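Local coordinates for protein multicopper oxidase (Aquifex aeolicus, PDB 6TTD) that probably oxidises metal ions and, in this laboratory-evolved variant, laccase-type substrates, passing electrons through four coppers to dioxygen, at residues 456-461 / 503-508. Numbering follows the deposited sequence.
Sequences HGFQFQ and QIYLLH. With CU (copper (II) ion), chain D.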
loop_
_atom_site.group_PDB
_atom_site.type_symbol
_atom_site.label_atom_id
_atom_site.label_comp_id
_atom_site.label_asym_id
_atom_site.label_seq_id
_atom_site.Cartn_x
_atom_site.Cartn_y
_atom_site.Cartn_z
ATOM N N HIS A 456 -3.348 8.509 7.784
ATOM C CA HIS A 456 -1.941 8.736 8.064
ATOM C C HIS A 456 -1.726 8.704 9.587
ATOM O O HIS A 456 -2.683 8.851 10.382
ATOM C CB HIS A 456 -1.498 10.101 7.510
ATOM C CG HIS A 456 -1.539 10.209 6.012
ATOM N ND1 HIS A 456 -0.672 11.036 5.298
ATOM C CD2 HIS A 456 -2.343 9.613 5.095
ATOM C CE1 HIS A 456 -0.964 10.942 4.004
ATOM N NE2 HIS A 456 -1.973 10.090 3.857
ATOM N N GLY A 457 -0.458 8.562 9.989
ATOM C CA GLY A 457 -0.029 8.805 11.350
ATOM C C GLY A 457 -0.006 7.613 12.260
ATOM O O GLY A 457 0.891 7.513 13.101
ATOM N N PHE A 458 -0.986 6.699 12.126
ATOM C CA PHE A 458 -1.127 5.554 13.025
ATOM C C PHE A 458 -1.604 4.345 12.237
ATOM O O PHE A 458 -2.341 4.501 11.247
ATOM C CB PHE A 458 -2.155 5.839 14.155
ATOM C CG PHE A 458 -1.899 7.125 14.882
ATOM C CD1 PHE A 458 -0.935 7.175 15.915
ATOM C CD2 PHE A 458 -2.560 8.303 14.504
ATOM C CE1 PHE A 458 -0.655 8.389 16.564
ATOM C CE2 PHE A 458 -2.285 9.540 15.170
ATOM C CZ PHE A 458 -1.336 9.581 16.183
ATOM N N GLN A 459 -1.245 3.132 12.713
ATOM C CA GLN A 459 -1.996 1.934 12.320
ATOM C C GLN A 459 -3.238 1.817 13.192
ATOM O O GLN A 459 -3.419 2.581 14.147
ATOM C CB GLN A 459 -1.127 0.670 12.426
ATOM C CG GLN A 459 0.001 0.650 11.396
ATOM C CD GLN A 459 1.190 1.485 11.820
ATOM O OE1 GLN A 459 1.369 1.761 12.993
ATOM N NE2 GLN A 459 2.017 1.878 10.867
ATOM N N PHE A 460 -4.089 0.837 12.909
ATOM C CA PHE A 460 -5.284 0.649 13.711
ATOM C C PHE A 460 -5.634 -0.838 13.724
ATOM O O PHE A 460 -5.026 -1.648 13.016
ATOM C CB PHE A 460 -6.457 1.498 13.162
ATOM C CG PHE A 460 -6.729 1.237 11.719
ATOM C CD1 PHE A 460 -7.455 0.080 11.327
ATOM C CD2 PHE A 460 -6.270 2.146 10.738
ATOM C CE1 PHE A 460 -7.682 -0.186 9.955
ATOM C CE2 PHE A 460 -6.485 1.906 9.391
ATOM C CZ PHE A 460 -7.183 0.753 8.981
ATOM N N GLN A 461 -6.617 -1.203 14.554
ATOM C CA GLN A 461 -7.110 -2.572 14.616
ATOM C C GLN A 461 -8.573 -2.590 14.205
ATOM O O GLN A 461 -9.375 -1.772 14.685
ATOM C CB GLN A 461 -6.925 -3.158 16.028
ATOM C CG GLN A 461 -5.421 -3.231 16.308
ATOM C CD GLN A 461 -5.086 -3.688 17.714
ATOM O OE1 GLN A 461 -5.992 -3.909 18.528
ATOM N NE2 GLN A 461 -3.780 -3.866 17.991
ATOM N N GLN A 503 -0.067 17.260 15.586
ATOM C CA GLN A 503 0.096 16.608 14.278
ATOM C C GLN A 503 -1.153 16.847 13.459
ATOM O O GLN A 503 -2.254 16.815 14.000
ATOM C CB GLN A 503 0.305 15.101 14.441
ATOM C CG GLN A 503 1.455 14.817 15.393
ATOM C CD GLN A 503 2.729 15.335 14.799
ATOM O OE1 GLN A 503 3.005 15.076 13.620
ATOM N NE2 GLN A 503 3.487 16.132 15.569
ATOM N N ILE A 504 -0.990 17.112 12.169
ATOM C CA ILE A 504 -2.101 17.196 11.222
ATOM C C ILE A 504 -1.930 15.994 10.307
ATOM O O ILE A 504 -0.942 15.906 9.563
ATOM C CB ILE A 504 -2.080 18.519 10.438
ATOM C CG1 ILE A 504 -2.139 19.739 11.396
ATOM C CG2 ILE A 504 -3.130 18.547 9.294
ATOM C CD1 ILE A 504 -3.405 19.808 12.320
ATOM N N TYR A 505 -2.846 15.032 10.410
ATOM C CA TYR A 505 -2.783 13.800 9.632
ATOM C C TYR A 505 -3.998 13.694 8.705
ATOM O O TYR A 505 -5.108 14.090 9.064
ATOM C CB TYR A 505 -2.744 12.611 10.595
ATOM C CG TYR A 505 -1.459 12.425 11.346
ATOM C CD1 TYR A 505 -0.224 12.483 10.683
ATOM C CD2 TYR A 505 -1.465 12.149 12.712
ATOM C CE1 TYR A 505 0.981 12.262 11.337
ATOM C CE2 TYR A 505 -0.239 11.943 13.418
ATOM C CZ TYR A 505 0.985 11.983 12.699
ATOM O OH TYR A 505 2.197 11.750 13.345
ATOM N N LEU A 506 -3.797 13.098 7.541
ATOM C CA LEU A 506 -4.903 12.917 6.604
ATOM C C LEU A 506 -5.743 11.684 6.951
ATOM O O LEU A 506 -5.250 10.693 7.489
ATOM C CB LEU A 506 -4.361 12.741 5.180
ATOM C CG LEU A 506 -3.581 13.952 4.714
ATOM C CD1 LEU A 506 -3.031 13.617 3.383
ATOM C CD2 LEU A 506 -4.595 15.087 4.573
ATOM N N LEU A 507 -7.011 11.738 6.588
ATOM C CA LEU A 507 -7.866 10.569 6.545
ATOM C C LEU A 507 -8.508 10.602 5.171
ATOM O O LEU A 507 -9.079 11.635 4.801
ATOM C CB LEU A 507 -8.915 10.635 7.655
ATOM C CG LEU A 507 -9.963 9.522 7.657
ATOM C CD1 LEU A 507 -10.579 9.334 9.025
ATOM C CD2 LEU A 507 -11.063 9.803 6.644
ATOM N N HIS A 508 -8.367 9.531 4.369
ATOM C CA HIS A 508 -8.891 9.650 3.012
ATOM C C HIS A 508 -9.071 8.282 2.368
ATOM O O HIS A 508 -8.607 7.249 2.865
ATOM C CB HIS A 508 -7.963 10.500 2.124
ATOM C CG HIS A 508 -6.609 9.877 1.859
ATOM N ND1 HIS A 508 -6.374 8.972 0.827
ATOM C CD2 HIS A 508 -5.405 10.093 2.448
ATOM C CE1 HIS A 508 -5.089 8.642 0.829
ATOM N NE2 HIS A 508 -4.472 9.315 1.785
HETATM CU CU CU D . -2.423 9.579 1.982
HETATM O O HOH W 1 2.516 9.238 14.428
#
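His-456 has CG anti to its carbonyl carbon (chi1 -66°), whereas in His-508 CG sits between the backbone N and the carbonyl carbon (chi1 66°); from these different starts both NE2 atoms converge on one copper. The metal lies 2.0 Å from NE2 of His-456 and 2.1 Å from NE2 of His-508, which brings the two rings rim to rim; their planes are turned by 67°. Leu-506 lies alongside the first imidazole: its CB rides over one ring face, 3.7 Å from the centroid, and its CD1 touches CE1. With copper at NE2 and Asp-129 hydrogen-bonded at ND1, the His-456 ring is gripped at both nitrogens and its rotation is fixed. The backbone clamps the same residue, His-456 N donating to Leu-506 O at 2.9 Å. One step on, CA of Gly-457 sits squarely over the Tyr-505 ring, 3.5 Å from its centroid, where a CB would collide with CD2. Phe-458 crosses Tyr-505 at about a right angle, the rings meeting obliquely with CE2 3.6 Å from Tyr-505 CE2. A water donates to both Gly-457 O and Tyr-505 OH, and that hydroxyl also bonds to Ala-124 O. Replacing Tyr-505 by an alanine removes ring and hydroxyl together, which is likely to uncover the glycine CA and leave the water and Ala-124 O without a shared partner. Strand 503-509 and the loop after strand 451-455 give the C-terminal cupredoxin domain's two ligands; His-161 of the N-terminal domain completes this copper of the interdomain trinuclear cluster typical of multicopper oxidases.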